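Local coordinates for sterol regulatory element-binding protein cleavage-activating protein (Schizosaccharomyces pombe, PDB 4YHC), which escorts the membrane-bound sre1 precursor for its processing when sterol or oxygen is low, this piece being the WD40 domain that probably binds sre1, at residues N87-F92 with L100-P105; F258-I263 with F289-A294; E406-E411 with Y430-I435. The protein carries 9 engineered substitutions. One frame throughout, in Å; residues are numbered along the deposited sequence.

Contact 1 (N87-F92 with L100-P105)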
loop_
_atom_site.group_PDB
_atom_site.type_symbol
_atom_site.label_atom_id
_atom_site.label_comp_id
_atom_site.label_asym_id
_atom_site.label_seq_id
_atom_site.Cartn_x
_atom_site.Cartn_y
_atom_site.Cartn_z
ATOM N N ASN A 87 11.593 -3.142 10.905
ATOM C CA ASN A 87 12.892 -3.126 11.592
ATOM C C ASN A 87 14.082 -3.163 10.673
ATOM O O ASN A 87 15.189 -2.764 11.080
ATOM C CB ASN A 87 13.006 -4.301 12.567
ATOM C CG ASN A 87 11.952 -4.240 13.631
ATOM O OD1 ASN A 87 11.712 -3.199 14.193
ATOM N ND2 ASN A 87 11.244 -5.313 13.816
ATOM N N TYR A 88 13.870 -3.666 9.459
ATOM C CA TYR A 88 14.918 -3.768 8.456
ATOM C C TYR A 88 14.487 -3.119 7.124
ATOM O O TYR A 88 13.297 -3.121 6.753
ATOM C CB TYR A 88 15.251 -5.270 8.226
ATOM C CG TYR A 88 15.650 -5.937 9.490
ATOM C CD1 TYR A 88 16.935 -5.742 10.043
ATOM C CD2 TYR A 88 14.768 -6.711 10.191
ATOM C CE1 TYR A 88 17.294 -6.329 11.253
ATOM C CE2 TYR A 88 15.124 -7.281 11.420
ATOM C CZ TYR A 88 16.388 -7.071 11.940
ATOM O OH TYR A 88 16.722 -7.653 13.158
ATOM N N VAL A 89 15.442 -2.563 6.422
ATOM C CA VAL A 89 15.225 -2.062 5.066
ATOM C C VAL A 89 16.212 -2.761 4.138
ATOM O O VAL A 89 17.412 -2.986 4.542
ATOM C CB VAL A 89 15.416 -0.551 4.992
ATOM C CG1 VAL A 89 14.959 -0.022 3.651
ATOM C CG2 VAL A 89 14.565 0.156 6.032
ATOM N N SER A 90 15.730 -3.130 2.943
ATOM C CA SER A 90 16.572 -3.647 1.860
ATOM C C SER A 90 16.647 -2.650 0.776
ATOM O O SER A 90 15.612 -2.245 0.267
ATOM C CB SER A 90 16.033 -4.935 1.216
ATOM O OG SER A 90 14.683 -4.769 0.786
ATOM N N LEU A 91 17.864 -2.249 0.428
ATOM C CA LEU A 91 18.113 -1.310 -0.660
ATOM C C LEU A 91 18.838 -2.071 -1.792
ATOM O O LEU A 91 19.774 -2.814 -1.531
ATOM C CB LEU A 91 18.994 -0.182 -0.182
ATOM C CG LEU A 91 18.567 0.766 0.925
ATOM C CD1 LEU A 91 19.698 1.744 1.183
ATOM C CD2 LEU A 91 17.310 1.508 0.497
ATOM N N PHE A 92 18.419 -1.869 -3.027
ATOM C CA PHE A 92 19.039 -2.516 -4.159
ATOM C C PHE A 92 19.577 -1.467 -5.092
ATOM O O PHE A 92 18.819 -0.607 -5.594
ATOM C CB PHE A 92 18.007 -3.351 -4.951
ATOM C CG PHE A 92 17.649 -4.652 -4.283
ATOM C CD1 PHE A 92 16.878 -4.660 -3.128
ATOM C CD2 PHE A 92 18.074 -5.883 -4.835
ATOM C CE1 PHE A 92 16.575 -5.840 -2.497
ATOM C CE2 PHE A 92 17.762 -7.055 -4.208
ATOM C CZ PHE A 92 17.036 -7.038 -3.027
ATOM N N LEU A 100 19.828 -3.132 6.000
ATOM C CA LEU A 100 20.041 -2.307 7.174
ATOM C C LEU A 100 19.071 -2.539 8.288
ATOM O O LEU A 100 17.844 -2.661 8.097
ATOM C CB LEU A 100 19.998 -0.842 6.832
ATOM C CG LEU A 100 21.087 -0.340 5.885
ATOM C CD1 LEU A 100 20.367 0.357 4.754
ATOM C CD2 LEU A 100 22.120 0.605 6.531
ATOM N N ASN A 101 19.616 -2.494 9.469
ATOM C CA ASN A 101 18.844 -2.561 10.669
ATOM C C ASN A 101 18.436 -1.132 10.929
ATOM O O ASN A 101 19.302 -0.241 11.027
ATOM C CB ASN A 101 19.719 -3.124 11.777
ATOM C CG ASN A 101 18.957 -3.371 13.051
ATOM O OD1 ASN A 101 18.056 -2.628 13.428
ATOM N ND2 ASN A 101 19.292 -4.449 13.703
ATOM N N VAL A 102 17.126 -0.851 11.013
ATOM C CA VAL A 102 16.747 0.562 11.232
ATOM C C VAL A 102 16.445 0.838 12.707
ATOM O O VAL A 102 16.522 1.984 13.104
ATOM C CB VAL A 102 15.615 1.087 10.329
ATOM C CG1 VAL A 102 16.107 1.256 8.892
ATOM C CG2 VAL A 102 14.415 0.181 10.355
ATOM N N GLU A 103 16.188 -0.213 13.489
ATOM C CA GLU A 103 15.868 -0.102 14.907
ATOM C C GLU A 103 17.134 0.206 15.671
ATOM O O GLU A 103 17.177 1.145 16.431
ATOM C CB GLU A 103 15.178 -1.402 15.407
ATOM C CG GLU A 103 13.968 -1.193 16.331
ATOM C CD GLU A 103 12.953 -0.184 15.756
ATOM O OE1 GLU A 103 12.244 -0.492 14.756
ATOM O OE2 GLU A 103 12.884 0.952 16.270
ATOM N N SER A 104 18.203 -0.533 15.421
ATOM C CA SER A 104 19.544 -0.132 15.906
ATOM C C SER A 104 20.479 0.084 14.720
ATOM O O SER A 104 21.107 -0.887 14.242
ATOM C CB SER A 104 20.137 -1.208 16.842
ATOM O OG SER A 104 19.192 -1.624 17.822
ATOM N N PRO A 105 20.578 1.333 14.229
ATOM C CA PRO A 105 21.070 1.481 12.863
ATOM C C PRO A 105 22.434 0.838 12.591
ATOM O O PRO A 105 23.422 1.153 13.254
ATOM C CB PRO A 105 21.119 2.985 12.639
ATOM C CG PRO A 105 20.833 3.621 13.919
ATOM C CD PRO A 105 20.166 2.610 14.803
#
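Val89 and Leu100 face each other as an antiparallel hydrogen-bonded pair, and their backbone bonds set the register of strands 88-92 and 96-101. Val89 N donates to Leu100 O at 2.9 Å, and Leu100 N returns the bond to Val89 O at 2.8 Å. Beyond this pair, Val102 N donates to Asn87 O at 2.7 Å, which carries the pairing into the following turn. Leu100 O has a further neighbour in the CA-H of Tyr88, with CA 3.1 Å from the oxygen. The backbone N atoms of Asn87 and Tyr88 both turn to Asp83 OD1, outside the contact. Asn101 spends its carbonyl on its own turn: OD1 accepts from Ser104 N at 2.9 Å, the donor standing 51° out of the carbonyl plane, and takes a weak bond from Glu103 N, which makes an Asx motif. CG of Asn101 is anti to the backbone N (chi1 -174°), and the amide lies by the Tyr88 ring, with ND2 3.7 Å from Tyr88 CE1 and the two planes inclined at 62°. Glu103, though poorly ordered, has its OE1 salt-bridged to Lys65 and Lys43, beyond both segments. On the face of Val89 and Leu100, opposite Tyr88 and Asn101, the side chains meet through carbon. Val89 CG2 presses on Val102 CG1 at 3.4 Å, closer than usual for two carbons, and the two side chains cross at about a right angle; Leu91 CD1 meets Leu100 CD1 at 3.9 Å. Leu66 of strand 63-68, in the preceding sheet, touches Leu100 and Val102. Antiparallel pairing at the open end of a hairpin, continued into an Asx motif, joins the two middle strands of a four-stranded WD40 propeller blade, within the predicted WD 2 repeat.

Contact 2 (F258-I263 with F289-A294); sequences FTLPPI and FCFTHA
Between Pro262-Ile263 and His293-Ala294 the backbones meet in a single bridge, carried across the contact by Ala294 N donating to Pro262 O at 3.0 Å from well above the carbonyl plane. From there the segments diverge, with side chains between them. Farthest from the bridge, Phe289 drives its edge into the face of Phe258, a T-shaped pair with centroids 4.9 Å apart and planes at 82°. CZ of Phe289 stands over the centre of the Phe258 ring. Leu260 divides its two methyls between neighbouring aromatics: CD1 lies 3.9 Å from Phe289 CD2, and CD2 lies 4.1 Å from Phe291 CE1. Ile263 CG1 lies over one face of Phe291 in a CH-pi contact, 4.0 Å from the ring centroid and offset toward the rim. CG of Phe291 sits between its own backbone N and carbonyl carbon (chi1 64°), the crowded position, which puts it 3.9 Å from Ile263 CG1. Pro261 touches both Phe291 and His293: its CG reaches Phe291 CZ at 3.9 Å, while its CB comes to 3.4 Å from His293 NE2. The other ring nitrogen of His293, ND1, is hydrogen-bonded to the backbone of Val295. Tyr302 and Tyr304 of strand 299-304 add further rings around Phe258, Phe289 and Phe291. An alanine in place of Phe258 would probably leave the CE2-CZ edge of Phe289 without the ring face it points into, opening a gap there and holding that edge less firmly. The contact thus links successive sheets of the WD40 propeller, strand 253-259 to strand 281-292, almost wholly through carbon surfaces. Pro261 and Pro262 have no N-H to offer. Apart from the bond from Ala294 N to Pro262 O, cohesion rests on the packing of rings and methyls.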
loop_
_atom_site.group_PDB
_atom_site.type_symbol
_atom_site.label_atom_id
_atom_site.label_comp_id
_atom_site.label_asym_id
_atom_site.label_seq_id
_atom_site.Cartn_x
_atom_site.Cartn_y
_atom_site.Cartn_z
ATOM N N PHE A 258 -17.262 -7.840 -9.278
ATOM C CA PHE A 258 -17.809 -6.521 -9.063
ATOM C C PHE A 258 -17.909 -5.893 -10.455
ATOM O O PHE A 258 -17.101 -6.185 -11.282
ATOM C CB PHE A 258 -16.871 -5.651 -8.174
ATOM C CG PHE A 258 -16.765 -6.132 -6.727
ATOM C CD1 PHE A 258 -15.950 -7.175 -6.393
ATOM C CD2 PHE A 258 -17.483 -5.529 -5.737
ATOM C CE1 PHE A 258 -15.815 -7.602 -5.070
ATOM C CE2 PHE A 258 -17.338 -5.923 -4.415
ATOM C CZ PHE A 258 -16.536 -6.984 -4.096
ATOM N N THR A 259 -18.884 -5.014 -10.680
ATOM C CA THR A 259 -19.025 -4.335 -11.975
ATOM C C THR A 259 -18.422 -2.953 -11.889
ATOM O O THR A 259 -18.792 -2.194 -11.006
ATOM C CB THR A 259 -20.526 -4.202 -12.369
ATOM O OG1 THR A 259 -21.103 -5.502 -12.370
ATOM C CG2 THR A 259 -20.659 -3.651 -13.789
ATOM N N LEU A 260 -17.434 -2.688 -12.752
ATOM C CA LEU A 260 -16.701 -1.421 -12.778
ATOM C C LEU A 260 -16.537 -0.930 -14.200
ATOM O O LEU A 260 -16.594 -1.700 -15.149
ATOM C CB LEU A 260 -15.277 -1.554 -12.147
ATOM C CG LEU A 260 -15.357 -1.791 -10.629
ATOM C CD1 LEU A 260 -13.946 -2.093 -10.134
ATOM C CD2 LEU A 260 -15.956 -0.625 -9.832
ATOM N N PRO A 261 -16.235 0.331 -14.346
ATOM C CA PRO A 261 -15.817 0.820 -15.663
ATOM C C PRO A 261 -14.386 0.455 -15.920
ATOM O O PRO A 261 -13.720 -0.157 -15.033
ATOM C CB PRO A 261 -16.014 2.326 -15.550
ATOM C CG PRO A 261 -15.883 2.629 -14.130
ATOM C CD PRO A 261 -16.370 1.430 -13.351
ATOM N N PRO A 262 -13.910 0.766 -17.132
ATOM C CA PRO A 262 -12.618 0.398 -17.541
ATOM C C PRO A 262 -11.585 1.048 -16.643
ATOM O O PRO A 262 -11.712 2.209 -16.322
ATOM C CB PRO A 262 -12.516 0.984 -18.949
ATOM C CG PRO A 262 -13.933 1.084 -19.427
ATOM C CD PRO A 262 -14.705 1.406 -18.241
ATOM N N ILE A 263 -10.563 0.293 -16.297
ATOM C CA ILE A 263 -9.580 0.687 -15.258
ATOM C C ILE A 263 -8.258 0.867 -15.948
ATOM O O ILE A 263 -7.851 0.077 -16.785
ATOM C CB ILE A 263 -9.528 -0.399 -14.163
ATOM C CG1 ILE A 263 -10.771 -0.277 -13.306
ATOM C CG2 ILE A 263 -8.250 -0.335 -13.279
ATOM C CD1 ILE A 263 -11.014 -1.498 -12.460
ATOM N N PHE A 289 -12.653 0.496 -3.301
ATOM C CA PHE A 289 -11.720 0.392 -4.448
ATOM C C PHE A 289 -11.309 1.802 -4.823
ATOM O O PHE A 289 -12.152 2.723 -4.761
ATOM C CB PHE A 289 -12.350 -0.211 -5.714
ATOM C CG PHE A 289 -12.881 -1.576 -5.576
ATOM C CD1 PHE A 289 -12.230 -2.537 -4.794
ATOM C CD2 PHE A 289 -13.994 -1.966 -6.255
ATOM C CE1 PHE A 289 -12.716 -3.835 -4.674
ATOM C CE2 PHE A 289 -14.471 -3.266 -6.146
ATOM C CZ PHE A 289 -13.846 -4.195 -5.302
ATOM N N CYS A 290 -10.072 1.948 -5.264
ATOM C CA CYS A 290 -9.545 3.168 -5.832
ATOM C C CYS A 290 -8.940 2.808 -7.149
ATOM O O CYS A 290 -8.207 1.851 -7.261
ATOM C CB CYS A 290 -8.440 3.781 -4.939
ATOM S SG CYS A 290 -7.726 5.301 -5.619
ATOM N N PHE A 291 -9.216 3.614 -8.154
ATOM C CA PHE A 291 -8.625 3.420 -9.513
ATOM C C PHE A 291 -8.705 4.706 -10.358
ATOM O O PHE A 291 -9.369 5.671 -9.968
ATOM C CB PHE A 291 -9.263 2.212 -10.218
ATOM C CG PHE A 291 -10.710 2.391 -10.495
ATOM C CD1 PHE A 291 -11.671 2.008 -9.590
ATOM C CD2 PHE A 291 -11.107 2.992 -11.687
ATOM C CE1 PHE A 291 -13.015 2.165 -9.886
ATOM C CE2 PHE A 291 -12.427 3.172 -11.981
ATOM C CZ PHE A 291 -13.392 2.772 -11.084
ATOM N N THR A 292 -7.939 4.717 -11.439
ATOM C CA THR A 292 -8.041 5.729 -12.483
ATOM C C THR A 292 -8.819 5.183 -13.629
ATOM O O THR A 292 -8.591 4.088 -14.126
ATOM C CB THR A 292 -6.659 6.174 -12.935
ATOM O OG1 THR A 292 -5.991 6.685 -11.778
ATOM C CG2 THR A 292 -6.722 7.311 -14.020
ATOM N N HIS A 293 -9.845 5.920 -13.950
ATOM C CA HIS A 293 -10.801 5.548 -14.963
ATOM C C HIS A 293 -10.051 5.630 -16.303
ATOM O O HIS A 293 -9.416 6.677 -16.623
ATOM C CB HIS A 293 -11.929 6.568 -14.871
ATOM C CG HIS A 293 -13.187 6.152 -15.550
ATOM N ND1 HIS A 293 -13.271 5.929 -16.925
ATOM C CD2 HIS A 293 -14.399 5.882 -15.047
ATOM C CE1 HIS A 293 -14.517 5.586 -17.219
ATOM N NE2 HIS A 293 -15.215 5.561 -16.096
ATOM N N ALA A 294 -10.031 4.541 -17.039
ATOM C CA ALA A 294 -9.354 4.483 -18.312
ATOM C C ALA A 294 -9.932 5.380 -19.413
ATOM O O ALA A 294 -9.239 5.694 -20.359
ATOM C CB ALA A 294 -9.312 3.039 -18.821
#

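Contact 3 (E406-E411 with Y430-I435); sequences ETQVWE and YNSLII
Gln408 and Ser432 make the central polar bond: Ser432 OG donates to Gln408 OE1 at 2.7 Å, coming from well above the amide plane. A second donor grips the same oxygen, since Trp410 NE1 reaches Gln408 OE1 at 3.0 Å from the opposite face of that plane, with the oxygen lying in the plane of the indole. The other half of the amide is also used, Gln408 NE2 giving a nearly straight bond to Ile434 O at 2.7 Å. The side chain is extended, CD anti to CA (chi2 164°), which carries the amide across to the turn. Three bonds therefore fix the rotation of the amide and decide which end is oxygen. Ser432 OG is itself oriented by accepting from Ile434 N at 2.9 Å, an ST turn, so the hydroxyl both receives and donates. Beside this network, Ile434 CG2 packs on Trp410 CZ2 at 4.1 Å. Toward the start of the strand the backbones hold less firmly: Ser432 N to Glu406 O is a weak bond, bent to 130° at the hydrogen. Beside it the Thr407 hydroxyl oxygen, OG1, lies 3.2 Å from Tyr430 CD1. Farther out, the chain turns a corner at Tyr430 and Asn431, and the touching parts, 406-410 and 430-434, run 81° apart. The positions of Gln408 and Trp410 are set by backbone bonds to Met429 and Leu427 in the hairpin of strands 406-416 and 421-432, while Trp3 and Tyr456 lie against Ile434. Segment 406-411 belongs to the predicted WD 5 repeat of the propeller. Past the corner, the glutamine amide supplies the bonds to the loop. Buried, with its oxygen held by a hydroxyl and an indole N-H and its nitrogen spent on a main-chain carbonyl, it ties the departing loop to the hairpin by directional bonds.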
loop_
_atom_site.group_PDB
_atom_site.type_symbol
_atom_site.label_atom_id
_atom_site.label_comp_id
_atom_site.label_asym_id
_atom_site.label_seq_id
_atom_site.Cartn_x
_atom_site.Cartn_y
_atom_site.Cartn_z
ATOM N N GLU A 406 7.174 33.033 -2.447
ATOM C CA GLU A 406 5.758 33.154 -2.747
ATOM C C GLU A 406 4.836 32.561 -1.695
ATOM O O GLU A 406 5.190 31.635 -0.949
ATOM C CB GLU A 406 5.435 32.562 -4.131
ATOM C CG GLU A 406 5.808 31.113 -4.318
ATOM C CD GLU A 406 5.398 30.590 -5.691
ATOM O OE1 GLU A 406 4.221 30.177 -5.851
ATOM O OE2 GLU A 406 6.253 30.596 -6.616
ATOM N N THR A 407 3.634 33.109 -1.708
ATOM C CA THR A 407 2.574 32.761 -0.822
ATOM C C THR A 407 1.605 31.868 -1.626
ATOM O O THR A 407 1.287 32.180 -2.765
ATOM C CB THR A 407 1.878 34.049 -0.310
ATOM O OG1 THR A 407 2.771 34.723 0.592
ATOM C CG2 THR A 407 0.621 33.742 0.372
ATOM N N GLN A 408 1.203 30.741 -1.037
ATOM C CA GLN A 408 0.343 29.776 -1.691
ATOM C C GLN A 408 -0.842 29.467 -0.826
ATOM O O GLN A 408 -0.725 29.391 0.405
ATOM C CB GLN A 408 1.113 28.468 -1.942
ATOM C CG GLN A 408 2.287 28.561 -2.891
ATOM C CD GLN A 408 3.241 27.364 -2.807
ATOM O OE1 GLN A 408 3.099 26.468 -1.967
ATOM N NE2 GLN A 408 4.259 27.388 -3.638
ATOM N N VAL A 409 -1.993 29.273 -1.432
ATOM C CA VAL A 409 -3.135 28.847 -0.712
ATOM C C VAL A 409 -3.372 27.412 -1.156
ATOM O O VAL A 409 -3.455 27.164 -2.383
ATOM C CB VAL A 409 -4.389 29.646 -1.038
ATOM C CG1 VAL A 409 -5.524 29.129 -0.215
ATOM C CG2 VAL A 409 -4.192 31.142 -0.697
ATOM N N TRP A 410 -3.489 26.507 -0.185
ATOM C CA TRP A 410 -3.828 25.064 -0.451
ATOM C C TRP A 410 -5.168 24.725 0.130
ATOM O O TRP A 410 -5.654 25.393 1.107
ATOM C CB TRP A 410 -2.759 24.179 0.148
ATOM C CG TRP A 410 -1.424 24.330 -0.458
ATOM C CD1 TRP A 410 -0.544 25.336 -0.257
ATOM C CD2 TRP A 410 -0.785 23.407 -1.364
ATOM N NE1 TRP A 410 0.602 25.129 -1.036
ATOM C CE2 TRP A 410 0.497 23.914 -1.657
ATOM C CE3 TRP A 410 -1.160 22.173 -1.910
ATOM C CZ2 TRP A 410 1.368 23.288 -2.531
ATOM C CZ3 TRP A 410 -0.251 21.497 -2.761
ATOM C CH2 TRP A 410 0.987 22.078 -3.076
ATOM N N GLU A 411 -5.850 23.759 -0.471
ATOM C CA GLU A 411 -7.027 23.211 0.115
ATOM C C GLU A 411 -6.629 21.768 0.542
ATOM O O GLU A 411 -6.046 21.013 -0.247
ATOM C CB GLU A 411 -8.217 23.214 -0.825
ATOM C CG GLU A 411 -9.439 22.540 -0.199
ATOM C CD GLU A 411 -10.473 22.047 -1.191
ATOM O OE1 GLU A 411 -10.167 21.890 -2.402
ATOM O OE2 GLU A 411 -11.612 21.759 -0.738
ATOM N N TYR A 430 2.978 31.147 3.785
ATOM C CA TYR A 430 3.649 32.424 3.530
ATOM C C TYR A 430 5.103 32.157 3.277
ATOM O O TYR A 430 5.753 31.542 4.077
ATOM C CB TYR A 430 3.500 33.362 4.728
ATOM C CG TYR A 430 4.061 34.694 4.389
ATOM C CD1 TYR A 430 3.337 35.574 3.605
ATOM C CD2 TYR A 430 5.340 35.043 4.761
ATOM C CE1 TYR A 430 3.852 36.805 3.261
ATOM C CE2 TYR A 430 5.875 36.279 4.426
ATOM C CZ TYR A 430 5.120 37.155 3.677
ATOM O OH TYR A 430 5.630 38.373 3.321
ATOM N N ASN A 431 5.593 32.580 2.133
ATOM C CA ASN A 431 6.949 32.237 1.712
ATOM C C ASN A 431 7.224 30.709 1.593
ATOM O O ASN A 431 8.250 30.157 2.100
ATOM C CB ASN A 431 7.979 32.877 2.602
ATOM C CG ASN A 431 9.259 33.108 1.859
ATOM O OD1 ASN A 431 9.246 33.206 0.621
ATOM N ND2 ASN A 431 10.371 33.172 2.577
ATOM N N SER A 432 6.258 30.047 0.970
ATOM C CA SER A 432 6.360 28.604 0.744
ATOM C C SER A 432 7.649 28.205 0.027
ATOM O O SER A 432 8.032 28.793 -0.961
ATOM C CB SER A 432 5.167 28.101 -0.059
ATOM O OG SER A 432 5.301 26.699 -0.338
ATOM N N LEU A 433 8.298 27.156 0.498
ATOM C CA LEU A 433 9.364 26.525 -0.284
ATOM C C LEU A 433 8.888 25.340 -1.177
ATOM O O LEU A 433 9.687 24.542 -1.648
ATOM C CB LEU A 433 10.423 26.044 0.681
ATOM C CG LEU A 433 11.418 27.107 1.140
ATOM C CD1 LEU A 433 10.834 28.505 1.264
ATOM C CD2 LEU A 433 12.054 26.647 2.427
ATOM N N ILE A 434 7.603 25.203 -1.409
ATOM C CA ILE A 434 7.119 24.087 -2.210
ATOM C C ILE A 434 6.841 24.528 -3.625
ATOM O O ILE A 434 5.986 25.326 -3.851
ATOM C CB ILE A 434 5.869 23.461 -1.581
ATOM C CG1 ILE A 434 6.258 22.857 -0.223
ATOM C CG2 ILE A 434 5.334 22.324 -2.448
ATOM C CD1 ILE A 434 5.107 22.772 0.754
ATOM N N ILE A 435 7.536 23.971 -4.609
ATOM C CA ILE A 435 7.194 24.335 -6.022
ATOM C C ILE A 435 6.539 23.183 -6.826
ATOM O O ILE A 435 6.010 23.390 -7.908
ATOM C CB ILE A 435 8.363 25.013 -6.780
ATOM C CG1 ILE A 435 9.683 24.265 -6.575
ATOM C CG2 ILE A 435 8.474 26.470 -6.323
ATOM C CD1 ILE A 435 10.331 24.432 -5.207
#

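Followed from the N terminus, the three contacts come in series, each closing before the next opens, so none nests in or crosses another. Contact 1 closes a short hairpin of seven intervening residues inside one blade. Contact 2 spans 25 residues and joins two consecutive sheets, the one ending in strand 253-259 and the one that includes strand 281-292. Contact 3, after 18 residues, returns to a hairpin and ties strand 406-416 to the loop leaving strand 421-432. Contacts 1 and 2 lie on opposite sides of the chain's centre, their own centres 36 Å apart. Even contacts 2 and 3 stay about 17 Å apart between nearest atoms, so the three lie in separate parts of the fold and do not touch.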